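Local coordinates for protein CTP:phosphocholine Cytidylyltransferase (Streptococcus pneumoniae, PDB 1JYK) that catalyses the transfer of a cytidylyl group from CTP to phosphocholine, giving CDP-choline and pyrophosphate, at residues A[48-56]-A[243-251]; A[73-82]-A[94-102]. One frame throughout, in Å; residues are numbered along the deposited sequence.

Interaction 1 of 2, residues A[48-56]-A[243-251]; sequences KALVQVNQK and YRKLEEILK
Val51 is the first residue of 48-56 to meet the C-terminal helix: its CG1 lies 3.7 Å from CE1 of Tyr243, oblique to the ring. That methyl stands opposite the backbone N, on the side where the tyrosine is. Gln52 contributes its carbonyl rather than its side chain; Gln52 O sits at the ring edge of Tyr243, near the ring plane and 3.1 Å from OH. Glu247 CG lies over one face of the same ring, toward its rim.

Val53 divides its two methyls among the helix side chains. CG1 approaches CD2 of Leu246 at 4.0 Å and also reaches Tyr243, whereas CG2 packs against CD1 of Leu250 at 3.9 Å. Asn54 supplies the firm polar link: its backbone N donates to Glu247 OE2 over 2.8 Å, with an N-H...O angle of 157°. The N-H meets the syn side of the carboxylate, 23° out of its plane. A bend at chi2 (-74°) turns the carboxylate toward this N-H. Asn54 CB meanwhile rests on Leu250 CD1 at 3.8 Å. A water accepts from Gln55 N at 2.6 Å and donates to Glu247 OE1, so both carboxylate oxygens serve the type I' turn Val53 to Lys56.

This turn joins strands 52-53 and 56-57 in a two-stranded beta hairpin, in contact with two helices, 58-68 and 240-250. Leu58 and Tyr61 of helix 58-68, which follows the hairpin directly, touch Val53, Asn54 and Lys56, and Tyr129 of strand 128-130 touches Val53, Leu246 and Leu250.

Interaction 2 of 2, residues A[73-82]-A[94-102]; sequences DIIIIVGYLK and VRLVFNDKY
A beta-alpha-beta unit brings strands 74-78 and 95-98 together as parallel neighbours, their axes 4.7 Å apart at closest approach and 29° from parallel. Five backbone hydrogen bonds define the register: Arg95 N to Ile74 O, Ile76 N to Arg95 O, Val97 N to Ile76 O, Val78 N to Val97 O and Asn99 N to Val78 O.

On one face, Ile75 CG2 meets Val97 CG2 at 3.5 Å, and Ile75 CD1 lies alongside the Arg95 chain. A bend at chi3 (-71°) carries the guanidinium to Asp73, where Arg95 NH2 forms a salt bridge with Asp73 OD1 at 3.3 Å, through a weak hydrogen bond; the stronger partner of Asp73 is Arg25, in a salt bridge to OD2. On the other face, Ile76 CB touches Leu96 CD2 at 3.9 Å, and Lys82 lies over Phe98. Lys82 CD makes a CH-pi contact 3.7 Å from the ring centroid, while NZ makes a cation-pi contact at 4.1 Å, 20° off the normal.

Beyond the strands, the peptide between Gly79 and Tyr80 covers a face of the Tyr102 ring, with Gly79 CA 3.6 Å from CD1 of Tyr102. An Asx turn at Asn99 shapes the following loop.

With helix 87-92 as the connection and strand 27-32 pairing on the far side of 74-78, the parallel order is that of the Rossmann-like alpha/beta fold of nucleotidyltransferases.

From the N terminus, strand 27-32 comes first, followed by 48-56, the first half of interaction 1. The chain then passes through helix 58-68 into 73-82, and interaction 2 closes a short loop when 94-102 returns beside it after helix 87-92. Interaction 1 closes only at the C terminus, with 243-251, so interaction 2 is nested inside its long loop and the two do not cross. Their centres are 22 Å apart and their nearest atoms about 5 Å, without touching. Interaction 2 pairs strand 95-98 with 74-78 in the central sheet; interaction 1 ties the end of the chain to a hairpin near its start. Helix 58-68 connects them structurally, packing against residues of both.

Interaction 1 of 2, residues A[48-56]-A[243-251]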
ATOM      1  N   LYS A  48      12.423  -3.121  -4.934  1.00 16.51           N
ATOM      2  CA  LYS A  48      12.188  -1.751  -4.506  1.00 16.73           C
ATOM      3  C   LYS A  48      11.945  -1.562  -3.009  1.00 15.73           C
ATOM      4  O   LYS A  48      12.312  -0.525  -2.457  1.00 15.91           O
ATOM      5  CB  LYS A  48      11.060  -1.116  -5.328  1.00 18.46           C
ATOM      6  CG  LYS A  48       9.689  -1.648  -5.059  1.00 23.04           C
ATOM      7  CD  LYS A  48       8.724  -1.148  -6.118  1.00 27.60           C
ATOM      8  CE  LYS A  48       7.322  -1.661  -5.855  1.00 29.94           C
ATOM      9  NZ  LYS A  48       6.305  -0.840  -6.557  1.00 32.63           N
ATOM     10  N   ALA A  49      11.352  -2.554  -2.346  1.00 14.73           N
ATOM     11  CA  ALA A  49      11.092  -2.442  -0.908  1.00 15.15           C
ATOM     12  C   ALA A  49      12.393  -2.438  -0.111  1.00 14.52           C
ATOM     13  O   ALA A  49      12.429  -1.984   1.038  1.00 13.74           O
ATOM     14  CB  ALA A  49      10.201  -3.595  -0.432  1.00 13.13           C
ATOM     15  N   LEU A  50      13.460  -2.938  -0.725  1.00 13.99           N
ATOM     16  CA  LEU A  50      14.751  -3.009  -0.048  1.00 15.35           C
ATOM     17  C   LEU A  50      15.778  -1.973  -0.524  1.00 15.79           C
ATOM     18  O   LEU A  50      16.948  -2.020  -0.134  1.00 14.12           O
ATOM     19  CB  LEU A  50      15.314  -4.431  -0.159  1.00 15.50           C
ATOM     20  CG  LEU A  50      14.442  -5.511   0.505  1.00 15.23           C
ATOM     21  CD1 LEU A  50      15.142  -6.855   0.387  1.00 16.73           C
ATOM     22  CD2 LEU A  50      14.180  -5.181   1.974  1.00 15.38           C
ATOM     23  N   VAL A  51      15.343  -1.042  -1.367  1.00 15.18           N
ATOM     24  CA  VAL A  51      16.230   0.017  -1.829  1.00 14.79           C
ATOM     25  C   VAL A  51      16.534   0.818  -0.556  1.00 15.63           C
ATOM     26  O   VAL A  51      15.638   1.083   0.251  1.00 15.13           O
ATOM     27  CB  VAL A  51      15.527   0.909  -2.891  1.00 14.83           C
ATOM     28  CG1 VAL A  51      16.212   2.263  -2.992  1.00 13.43           C
ATOM     29  CG2 VAL A  51      15.565   0.215  -4.243  1.00 12.99           C
ATOM     30  N   GLN A  52      17.791   1.189  -0.360  1.00 16.30           N
ATOM     31  CA  GLN A  52      18.160   1.917   0.848  1.00 17.83           C
ATOM     32  C   GLN A  52      18.178   3.438   0.738  1.00 18.46           C
ATOM     33  O   GLN A  52      18.735   4.003  -0.201  1.00 18.23           O
ATOM     34  CB  GLN A  52      19.525   1.433   1.339  1.00 18.96           C
ATOM     35  CG  GLN A  52      19.646  -0.076   1.386  1.00 20.69           C
ATOM     36  CD  GLN A  52      20.938  -0.544   2.013  1.00 22.85           C
ATOM     37  OE1 GLN A  52      21.628   0.215   2.692  1.00 25.56           O
ATOM     38  NE2 GLN A  52      21.271  -1.807   1.793  1.00 23.38           N
ATOM     39  N   VAL A  53      17.541   4.095   1.700  1.00 18.74           N
ATOM     40  CA  VAL A  53      17.529   5.548   1.757  1.00 20.43           C
ATOM     41  C   VAL A  53      18.154   5.843   3.108  1.00 20.11           C
ATOM     42  O   VAL A  53      17.787   5.243   4.122  1.00 18.10           O
ATOM     43  CB  VAL A  53      16.092   6.149   1.650  1.00 20.99           C
ATOM     44  CG1 VAL A  53      15.434   5.660   0.374  1.00 21.68           C
ATOM     45  CG2 VAL A  53      15.255   5.782   2.858  1.00 23.37           C
ATOM     46  N   ASN A  54      19.125   6.747   3.114  1.00 21.37           N
ATOM     47  CA  ASN A  54      19.834   7.074   4.341  1.00 22.67           C
ATOM     48  C   ASN A  54      20.384   5.773   4.918  1.00 22.30           C
ATOM     49  O   ASN A  54      20.308   5.531   6.126  1.00 23.38           O
ATOM     50  CB  ASN A  54      18.907   7.747   5.353  1.00 25.15           C
ATOM     51  CG  ASN A  54      19.661   8.612   6.347  1.00 27.31           C
ATOM     52  OD1 ASN A  54      20.805   8.994   6.111  1.00 29.03           O
ATOM     53  ND2 ASN A  54      19.018   8.924   7.464  1.00 29.55           N
ATOM     54  N   GLN A  55      20.902   4.930   4.027  1.00 21.42           N
ATOM     55  CA  GLN A  55      21.518   3.654   4.385  1.00 22.06           C
ATOM     56  C   GLN A  55      20.639   2.635   5.096  1.00 20.49           C
ATOM     57  O   GLN A  55      21.143   1.817   5.866  1.00 20.54           O
ATOM     58  CB  GLN A  55      22.767   3.906   5.240  1.00 26.55           C
ATOM     59  CG  GLN A  55      23.822   4.791   4.578  1.00 32.26           C
ATOM     60  CD  GLN A  55      24.266   4.276   3.205  1.00 38.49           C
ATOM     61  OE1 GLN A  55      24.601   5.065   2.314  1.00 39.73           O
ATOM     62  NE2 GLN A  55      24.271   2.950   3.033  1.00 39.44           N
ATOM     63  N   LYS A  56      19.337   2.667   4.836  1.00 19.39           N
ATOM     64  CA  LYS A  56      18.414   1.729   5.471  1.00 17.73           C
ATOM     65  C   LYS A  56      17.305   1.340   4.494  1.00 16.87           C
ATOM     66  O   LYS A  56      16.680   2.207   3.895  1.00 16.77           O
ATOM     67  CB  LYS A  56      17.813   2.377   6.723  1.00 16.89           C
ATOM     68  CG  LYS A  56      16.842   1.506   7.500  1.00 17.19           C
ATOM     69  CD  LYS A  56      16.529   2.136   8.854  1.00 17.63           C
ATOM     70  CE  LYS A  56      15.518   1.316   9.630  1.00 17.01           C
ATOM     71  NZ  LYS A  56      16.126   0.056  10.120  1.00 17.18           N
ATOM     72  N   TYR A 243      14.198   9.312  -5.817  1.00 18.51           N
ATOM     73  CA  TYR A 243      15.109   8.692  -4.865  1.00 18.08           C
ATOM     74  C   TYR A 243      16.292   9.604  -4.552  1.00 18.02           C
ATOM     75  O   TYR A 243      16.660   9.798  -3.395  1.00 18.03           O
ATOM     76  CB  TYR A 243      15.611   7.364  -5.438  1.00 18.31           C
ATOM     77  CG  TYR A 243      16.801   6.803  -4.712  1.00 19.01           C
ATOM     78  CD1 TYR A 243      16.639   6.081  -3.531  1.00 20.05           C
ATOM     79  CD2 TYR A 243      18.092   7.010  -5.190  1.00 19.68           C
ATOM     80  CE1 TYR A 243      17.736   5.579  -2.841  1.00 20.77           C
ATOM     81  CE2 TYR A 243      19.195   6.512  -4.509  1.00 21.33           C
ATOM     82  CZ  TYR A 243      19.006   5.797  -3.335  1.00 21.60           C
ATOM     83  OH  TYR A 243      20.090   5.303  -2.657  1.00 26.51           O
ATOM     84  N   ARG A 244      16.898  10.158  -5.593  1.00 18.72           N
ATOM     85  CA  ARG A 244      18.040  11.040  -5.412  1.00 20.25           C
ATOM     86  C   ARG A 244      17.667  12.289  -4.609  1.00 20.61           C
ATOM     87  O   ARG A 244      18.418  12.727  -3.738  1.00 20.33           O
ATOM     88  CB  ARG A 244      18.613  11.425  -6.780  1.00 20.64           C
ATOM     89  CG  ARG A 244      19.429  10.309  -7.400  1.00 20.52           C
ATOM     90  CD  ARG A 244      19.586  10.456  -8.901  1.00 19.21           C
ATOM     91  NE  ARG A 244      20.210   9.267  -9.481  1.00 19.42           N
ATOM     92  CZ  ARG A 244      20.264   9.013 -10.787  1.00 22.53           C
ATOM     93  NH1 ARG A 244      19.726   9.870 -11.652  1.00 20.16           N
ATOM     94  NH2 ARG A 244      20.843   7.901 -11.230  1.00 19.75           N
ATOM     95  N   LYS A 245      16.503  12.856  -4.899  1.00 21.09           N
ATOM     96  CA  LYS A 245      16.052  14.044  -4.189  1.00 22.13           C
ATOM     97  C   LYS A 245      15.834  13.751  -2.709  1.00 21.58           C
ATOM     98  O   LYS A 245      16.221  14.541  -1.853  1.00 21.37           O
ATOM     99  CB  LYS A 245      14.766  14.571  -4.825  1.00 23.86           C
ATOM    100  CG  LYS A 245      15.026  15.355  -6.099  1.00 28.40           C
ATOM    101  CD  LYS A 245      13.776  15.545  -6.935  1.00 33.10           C
ATOM    102  CE  LYS A 245      14.115  16.269  -8.231  1.00 36.49           C
ATOM    103  NZ  LYS A 245      12.902  16.748  -8.951  1.00 40.03           N
ATOM    104  N   LEU A 246      15.217  12.610  -2.410  1.00 20.74           N
ATOM    105  CA  LEU A 246      14.957  12.221  -1.028  1.00 20.38           C
ATOM    106  C   LEU A 246      16.259  12.035  -0.260  1.00 21.19           C
ATOM    107  O   LEU A 246      16.370  12.427   0.899  1.00 20.39           O
ATOM    108  CB  LEU A 246      14.161  10.912  -0.974  1.00 19.91           C
ATOM    109  CG  LEU A 246      13.962  10.315   0.424  1.00 20.08           C
ATOM    110  CD1 LEU A 246      13.186  11.296   1.301  1.00 19.98           C
ATOM    111  CD2 LEU A 246      13.213   8.989   0.315  1.00 19.99           C
ATOM    112  N   GLU A 247      17.241  11.421  -0.910  1.00 21.44           N
ATOM    113  CA  GLU A 247      18.526  11.189  -0.271  1.00 23.75           C
ATOM    114  C   GLU A 247      19.110  12.527   0.156  1.00 24.85           C
ATOM    115  O   GLU A 247      19.638  12.659   1.258  1.00 25.24           O
ATOM    116  CB  GLU A 247      19.478  10.477  -1.238  1.00 24.04           C
ATOM    117  CG  GLU A 247      19.212   8.979  -1.374  1.00 26.01           C
ATOM    118  CD  GLU A 247      19.670   8.173  -0.160  1.00 27.67           C
ATOM    119  OE1 GLU A 247      20.337   7.134  -0.358  1.00 29.13           O
ATOM    120  OE2 GLU A 247      19.365   8.565   0.988  1.00 28.50           O
ATOM    121  N   GLU A 248      19.002  13.517  -0.723  1.00 27.34           N
ATOM    122  CA  GLU A 248      19.513  14.852  -0.441  1.00 30.66           C
ATOM    123  C   GLU A 248      18.786  15.437   0.765  1.00 30.33           C
ATOM    124  O   GLU A 248      19.394  16.066   1.632  1.00 30.51           O
ATOM    125  CB  GLU A 248      19.322  15.763  -1.658  1.00 34.28           C
ATOM    126  CG  GLU A 248      20.260  16.970  -1.709  1.00 43.34           C
ATOM    127  CD  GLU A 248      21.630  16.696  -1.085  1.00 48.66           C
ATOM    128  OE1 GLU A 248      22.255  15.666  -1.436  1.00 50.85           O
ATOM    129  OE2 GLU A 248      22.082  17.511  -0.245  1.00 51.93           O
ATOM    130  N   ILE A 249      17.476  15.226   0.814  1.00 29.54           N
ATOM    131  CA  ILE A 249      16.680  15.724   1.920  1.00 28.20           C
ATOM    132  C   ILE A 249      17.100  15.040   3.216  1.00 29.18           C
ATOM    133  O   ILE A 249      17.349  15.702   4.223  1.00 30.26           O
ATOM    134  CB  ILE A 249      15.182  15.478   1.679  1.00 26.17           C
ATOM    135  CG1 ILE A 249      14.706  16.341   0.515  1.00 24.19           C
ATOM    136  CG2 ILE A 249      14.386  15.812   2.934  1.00 25.74           C
ATOM    137  CD1 ILE A 249      13.321  16.002   0.027  1.00 23.87           C
ATOM    138  N   LEU A 250      17.191  13.716   3.191  1.00 29.67           N
ATOM    139  CA  LEU A 250      17.574  12.973   4.384  1.00 32.34           C
ATOM    140  C   LEU A 250      19.007  13.296   4.831  1.00 35.80           C
ATOM    141  O   LEU A 250      19.367  13.068   5.986  1.00 37.25           O
ATOM    142  CB  LEU A 250      17.392  11.468   4.145  1.00 29.66           C
ATOM    143  CG  LEU A 250      15.952  11.028   3.850  1.00 27.34           C
ATOM    144  CD1 LEU A 250      15.856   9.518   3.917  1.00 26.65           C
ATOM    145  CD2 LEU A 250      14.988  11.662   4.847  1.00 25.09           C
ATOM    146  N   LYS A 251      19.812  13.840   3.918  1.00 37.91           N
ATOM    147  CA  LYS A 251      21.196  14.228   4.211  1.00 40.97           C
ATOM    148  C   LYS A 251      21.985  13.235   5.065  1.00 44.05           C
ATOM    149  O   LYS A 251      21.535  12.077   5.210  1.00 47.34           O
ATOM    150  CB  LYS A 251      21.212  15.597   4.896  1.00 39.81           C
ATOM    151  CG  LYS A 251      20.297  16.592   4.235  1.00 39.28           C
ATOM    152  CD  LYS A 251      20.494  17.986   4.770  1.00 39.45           C
ATOM    153  CE  LYS A 251      19.174  18.727   4.792  1.00 39.24           C
ATOM    154  NZ  LYS A 251      19.318  20.076   5.396  1.00 41.39           N
TER
HETATM  155  O   HOH W   1      21.338   5.201   1.498  1.00 25.75           O

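Interaction 2 of 2, residues A[73-82]-A[94-102]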
ATOM      1  N   ASP A  73       1.640  -7.844  13.828  1.00 19.11           N
ATOM      2  CA  ASP A  73       1.240  -8.904  12.916  1.00 19.05           C
ATOM      3  C   ASP A  73       1.409  -8.284  11.540  1.00 18.25           C
ATOM      4  O   ASP A  73       0.499  -7.629  11.020  1.00 18.66           O
ATOM      5  CB  ASP A  73      -0.213  -9.307  13.144  1.00 20.54           C
ATOM      6  CG  ASP A  73      -0.658 -10.417  12.217  1.00 24.60           C
ATOM      7  OD1 ASP A  73       0.154 -10.869  11.380  1.00 26.54           O
ATOM      8  OD2 ASP A  73      -1.826 -10.842  12.318  1.00 27.76           O
ATOM      9  N   ILE A  74       2.589  -8.492  10.965  1.00 16.52           N
ATOM     10  CA  ILE A  74       2.936  -7.933   9.668  1.00 15.29           C
ATOM     11  C   ILE A  74       3.186  -9.001   8.607  1.00 15.87           C
ATOM     12  O   ILE A  74       3.994  -9.916   8.793  1.00 15.78           O
ATOM     13  CB  ILE A  74       4.182  -7.023   9.812  1.00 13.91           C
ATOM     14  CG1 ILE A  74       3.876  -5.905  10.815  1.00 13.52           C
ATOM     15  CG2 ILE A  74       4.599  -6.456   8.453  1.00 14.29           C
ATOM     16  CD1 ILE A  74       5.103  -5.233  11.360  1.00 12.45           C
ATOM     17  N   ILE A  75       2.473  -8.870   7.492  1.00 15.18           N
ATOM     18  CA  ILE A  75       2.580  -9.793   6.371  1.00 15.67           C
ATOM     19  C   ILE A  75       3.137  -9.035   5.171  1.00 16.38           C
ATOM     20  O   ILE A  75       2.625  -7.976   4.799  1.00 16.86           O
ATOM     21  CB  ILE A  75       1.195 -10.385   5.991  1.00 16.78           C
ATOM     22  CG1 ILE A  75       0.552 -11.043   7.220  1.00 19.48           C
ATOM     23  CG2 ILE A  75       1.345 -11.399   4.866  1.00 17.16           C
ATOM     24  CD1 ILE A  75      -0.909 -11.436   7.029  1.00 20.98           C
ATOM     25  N   ILE A  76       4.196  -9.566   4.572  1.00 14.90           N
ATOM     26  CA  ILE A  76       4.798  -8.921   3.421  1.00 14.17           C
ATOM     27  C   ILE A  76       4.642  -9.791   2.182  1.00 15.06           C
ATOM     28  O   ILE A  76       5.028 -10.962   2.186  1.00 14.51           O
ATOM     29  CB  ILE A  76       6.298  -8.643   3.653  1.00 13.56           C
ATOM     30  CG1 ILE A  76       6.486  -7.891   4.970  1.00 13.59           C
ATOM     31  CG2 ILE A  76       6.871  -7.851   2.487  1.00 12.46           C
ATOM     32  CD1 ILE A  76       7.925  -7.577   5.291  1.00 14.29           C
ATOM     33  N   ILE A  77       4.051  -9.225   1.133  1.00 14.76           N
ATOM     34  CA  ILE A  77       3.882  -9.944  -0.116  1.00 14.68           C
ATOM     35  C   ILE A  77       5.178  -9.763  -0.911  1.00 14.66           C
ATOM     36  O   ILE A  77       5.538  -8.644  -1.278  1.00 14.61           O
ATOM     37  CB  ILE A  77       2.702  -9.388  -0.948  1.00 15.23           C
ATOM     38  CG1 ILE A  77       1.444  -9.272  -0.080  1.00 15.22           C
ATOM     39  CG2 ILE A  77       2.453 -10.299  -2.144  1.00 15.99           C
ATOM     40  CD1 ILE A  77       1.110 -10.528   0.706  1.00 15.65           C
ATOM     41  N   VAL A  78       5.876 -10.865  -1.169  1.00 14.87           N
ATOM     42  CA  VAL A  78       7.132 -10.816  -1.909  1.00 14.72           C
ATOM     43  C   VAL A  78       7.026 -11.585  -3.220  1.00 15.73           C
ATOM     44  O   VAL A  78       6.141 -12.430  -3.388  1.00 17.40           O
ATOM     45  CB  VAL A  78       8.315 -11.400  -1.063  1.00 15.02           C
ATOM     46  CG1 VAL A  78       8.443 -10.638   0.249  1.00 14.78           C
ATOM     47  CG2 VAL A  78       8.098 -12.892  -0.789  1.00 15.20           C
ATOM     48  N   GLY A  79       7.929 -11.281  -4.147  1.00 15.00           N
ATOM     49  CA  GLY A  79       7.935 -11.952  -5.434  1.00 15.87           C
ATOM     50  C   GLY A  79       9.290 -11.784  -6.090  1.00 16.04           C
ATOM     51  O   GLY A  79      10.137 -12.683  -6.038  1.00 15.78           O
ATOM     52  N   TYR A  80       9.491 -10.620  -6.698  1.00 15.37           N
ATOM     53  CA  TYR A  80      10.739 -10.282  -7.367  1.00 15.77           C
ATOM     54  C   TYR A  80      11.884 -10.251  -6.343  1.00 16.29           C
ATOM     55  O   TYR A  80      11.808  -9.519  -5.353  1.00 15.83           O
ATOM     56  CB  TYR A  80      10.588  -8.911  -8.030  1.00 15.14           C
ATOM     57  CG  TYR A  80      11.826  -8.414  -8.727  1.00 15.91           C
ATOM     58  CD1 TYR A  80      12.420  -7.205  -8.355  1.00 15.41           C
ATOM     59  CD2 TYR A  80      12.400  -9.136  -9.770  1.00 16.69           C
ATOM     60  CE1 TYR A  80      13.552  -6.729  -9.005  1.00 16.41           C
ATOM     61  CE2 TYR A  80      13.532  -8.672 -10.428  1.00 17.31           C
ATOM     62  CZ  TYR A  80      14.104  -7.468 -10.041  1.00 17.54           C
ATOM     63  OH  TYR A  80      15.231  -7.005 -10.681  1.00 19.14           O
ATOM     64  N   LEU A  81      12.930 -11.045  -6.583  1.00 15.55           N
ATOM     65  CA  LEU A  81      14.094 -11.129  -5.685  1.00 16.19           C
ATOM     66  C   LEU A  81      13.702 -11.363  -4.219  1.00 15.68           C
ATOM     67  O   LEU A  81      14.334 -10.838  -3.293  1.00 15.68           O
ATOM     68  CB  LEU A  81      14.950  -9.855  -5.800  1.00 16.45           C
ATOM     69  CG  LEU A  81      15.424  -9.461  -7.209  1.00 15.99           C
ATOM     70  CD1 LEU A  81      16.156  -8.128  -7.167  1.00 14.60           C
ATOM     71  CD2 LEU A  81      16.331 -10.547  -7.763  1.00 15.60           C
ATOM     72  N   LYS A  82      12.674 -12.185  -4.017  1.00 15.72           N
ATOM     73  CA  LYS A  82      12.159 -12.472  -2.685  1.00 16.62           C
ATOM     74  C   LYS A  82      13.165 -12.972  -1.651  1.00 16.81           C
ATOM     75  O   LYS A  82      12.991 -12.728  -0.451  1.00 15.87           O
ATOM     76  CB  LYS A  82      10.995 -13.459  -2.780  1.00 17.37           C
ATOM     77  CG  LYS A  82      11.399 -14.854  -3.188  1.00 19.68           C
ATOM     78  CD  LYS A  82      10.184 -15.766  -3.249  1.00 23.05           C
ATOM     79  CE  LYS A  82      10.593 -17.198  -3.507  1.00 23.61           C
ATOM     80  NZ  LYS A  82      11.274 -17.308  -4.820  1.00 25.74           N
ATOM     81  N   VAL A  94       8.156 -10.786  10.968  1.00 16.55           N
ATOM     82  CA  VAL A  94       7.166 -10.653   9.900  1.00 16.60           C
ATOM     83  C   VAL A  94       6.929 -11.980   9.191  1.00 17.85           C
ATOM     84  O   VAL A  94       7.732 -12.912   9.298  1.00 17.50           O
ATOM     85  CB  VAL A  94       7.606  -9.615   8.841  1.00 14.67           C
ATOM     86  CG1 VAL A  94       7.869  -8.275   9.507  1.00 14.15           C
ATOM     87  CG2 VAL A  94       8.841 -10.117   8.100  1.00 14.54           C
ATOM     88  N   ARG A  95       5.814 -12.064   8.476  1.00 17.68           N
ATOM     89  CA  ARG A  95       5.494 -13.262   7.715  1.00 20.46           C
ATOM     90  C   ARG A  95       5.657 -12.893   6.246  1.00 18.78           C
ATOM     91  O   ARG A  95       5.256 -11.804   5.835  1.00 20.01           O
ATOM     92  CB  ARG A  95       4.054 -13.704   7.975  1.00 24.05           C
ATOM     93  CG  ARG A  95       3.856 -14.516   9.251  1.00 30.37           C
ATOM     94  CD  ARG A  95       2.473 -15.157   9.266  1.00 35.51           C
ATOM     95  NE  ARG A  95       1.410 -14.170   9.462  1.00 40.39           N
ATOM     96  CZ  ARG A  95       0.110 -14.445   9.390  1.00 42.61           C
ATOM     97  NH1 ARG A  95      -0.293 -15.680   9.128  1.00 44.72           N
ATOM     98  NH2 ARG A  95      -0.787 -13.484   9.588  1.00 42.40           N
ATOM     99  N   LEU A  96       6.254 -13.778   5.460  1.00 16.99           N
ATOM    100  CA  LEU A  96       6.440 -13.507   4.040  1.00 16.83           C
ATOM    101  C   LEU A  96       5.510 -14.397   3.231  1.00 17.65           C
ATOM    102  O   LEU A  96       5.392 -15.589   3.515  1.00 19.03           O
ATOM    103  CB  LEU A  96       7.897 -13.761   3.625  1.00 17.24           C
ATOM    104  CG  LEU A  96       8.994 -13.030   4.418  1.00 17.84           C
ATOM    105  CD1 LEU A  96      10.366 -13.389   3.862  1.00 16.95           C
ATOM    106  CD2 LEU A  96       8.774 -11.524   4.342  1.00 17.71           C
ATOM    107  N   VAL A  97       4.835 -13.813   2.244  1.00 16.58           N
ATOM    108  CA  VAL A  97       3.929 -14.564   1.376  1.00 16.99           C
ATOM    109  C   VAL A  97       4.380 -14.381  -0.072  1.00 17.96           C
ATOM    110  O   VAL A  97       4.395 -13.262  -0.602  1.00 17.86           O
ATOM    111  CB  VAL A  97       2.473 -14.091   1.538  1.00 15.78           C
ATOM    112  CG1 VAL A  97       1.559 -14.869   0.600  1.00 15.59           C
ATOM    113  CG2 VAL A  97       2.033 -14.281   2.971  1.00 14.90           C
ATOM    114  N   PHE A  98       4.753 -15.488  -0.706  1.00 18.63           N
ATOM    115  CA  PHE A  98       5.242 -15.468  -2.079  1.00 19.82           C
ATOM    116  C   PHE A  98       4.152 -15.369  -3.137  1.00 19.39           C
ATOM    117  O   PHE A  98       3.221 -16.162  -3.161  1.00 20.18           O
ATOM    118  CB  PHE A  98       6.089 -16.723  -2.332  1.00 20.34           C
ATOM    119  CG  PHE A  98       6.656 -16.813  -3.724  1.00 21.24           C
ATOM    120  CD1 PHE A  98       6.789 -18.046  -4.350  1.00 20.44           C
ATOM    121  CD2 PHE A  98       7.062 -15.670  -4.405  1.00 21.66           C
ATOM    122  CE1 PHE A  98       7.320 -18.139  -5.633  1.00 20.74           C
ATOM    123  CE2 PHE A  98       7.595 -15.753  -5.692  1.00 22.50           C
ATOM    124  CZ  PHE A  98       7.723 -16.989  -6.306  1.00 21.57           C
ATOM    125  N   ASN A  99       4.283 -14.378  -4.009  1.00 20.23           N
ATOM    126  CA  ASN A  99       3.348 -14.175  -5.105  1.00 20.61           C
ATOM    127  C   ASN A  99       4.115 -14.500  -6.387  1.00 22.00           C
ATOM    128  O   ASN A  99       4.872 -13.671  -6.896  1.00 20.41           O
ATOM    129  CB  ASN A  99       2.867 -12.725  -5.146  1.00 20.59           C
ATOM    130  CG  ASN A  99       2.053 -12.421  -6.392  1.00 22.13           C
ATOM    131  OD1 ASN A  99       1.804 -13.306  -7.209  1.00 21.37           O
ATOM    132  ND2 ASN A  99       1.634 -11.166  -6.544  1.00 21.17           N
ATOM    133  N   ASP A 100       3.922 -15.709  -6.905  1.00 24.07           N
ATOM    134  CA  ASP A 100       4.632 -16.120  -8.108  1.00 27.30           C
ATOM    135  C   ASP A 100       4.120 -15.472  -9.391  1.00 26.38           C
ATOM    136  O   ASP A 100       4.728 -15.619 -10.452  1.00 27.01           O
ATOM    137  CB  ASP A 100       4.609 -17.642  -8.238  1.00 31.96           C
ATOM    138  CG  ASP A 100       3.238 -18.176  -8.556  1.00 37.17           C
ATOM    139  OD1 ASP A 100       3.018 -18.596  -9.709  1.00 42.87           O
ATOM    140  OD2 ASP A 100       2.383 -18.179  -7.653  1.00 39.97           O
ATOM    141  N   LYS A 101       3.009 -14.753  -9.307  1.00 24.47           N
ATOM    142  CA  LYS A 101       2.477 -14.082 -10.489  1.00 25.09           C
ATOM    143  C   LYS A 101       2.843 -12.603 -10.444  1.00 24.15           C
ATOM    144  O   LYS A 101       2.280 -11.796 -11.178  1.00 23.36           O
ATOM    145  CB  LYS A 101       0.952 -14.226 -10.554  1.00 25.92           C
ATOM    146  CG  LYS A 101       0.427 -15.608 -10.202  1.00 28.80           C
ATOM    147  CD  LYS A 101       1.147 -16.693 -10.976  1.00 31.31           C
ATOM    148  CE  LYS A 101       0.922 -16.543 -12.464  1.00 33.10           C
ATOM    149  NZ  LYS A 101       0.142 -17.685 -13.004  1.00 35.69           N
ATOM    150  N   TYR A 102       3.794 -12.253  -9.585  1.00 23.40           N
ATOM    151  CA  TYR A 102       4.204 -10.866  -9.435  1.00 24.05           C
ATOM    152  C   TYR A 102       4.544 -10.195 -10.759  1.00 25.36           C
ATOM    153  O   TYR A 102       4.407  -8.978 -10.904  1.00 25.81           O
ATOM    154  CB  TYR A 102       5.404 -10.776  -8.489  1.00 24.07           C
ATOM    155  CG  TYR A 102       6.695 -11.281  -9.092  1.00 24.15           C
ATOM    156  CD1 TYR A 102       7.115 -12.592  -8.879  1.00 23.03           C
ATOM    157  CD2 TYR A 102       7.502 -10.441  -9.864  1.00 23.92           C
ATOM    158  CE1 TYR A 102       8.307 -13.059  -9.417  1.00 24.77           C
ATOM    159  CE2 TYR A 102       8.700 -10.895 -10.408  1.00 24.72           C
ATOM    160  CZ  TYR A 102       9.093 -12.206 -10.179  1.00 25.77           C
ATOM    161  OH  TYR A 102      10.272 -12.672 -10.708  1.00 28.92           O
TER
HETATM  162  O   HOH W   2      13.082 -12.852  -8.644  1.00 26.68           O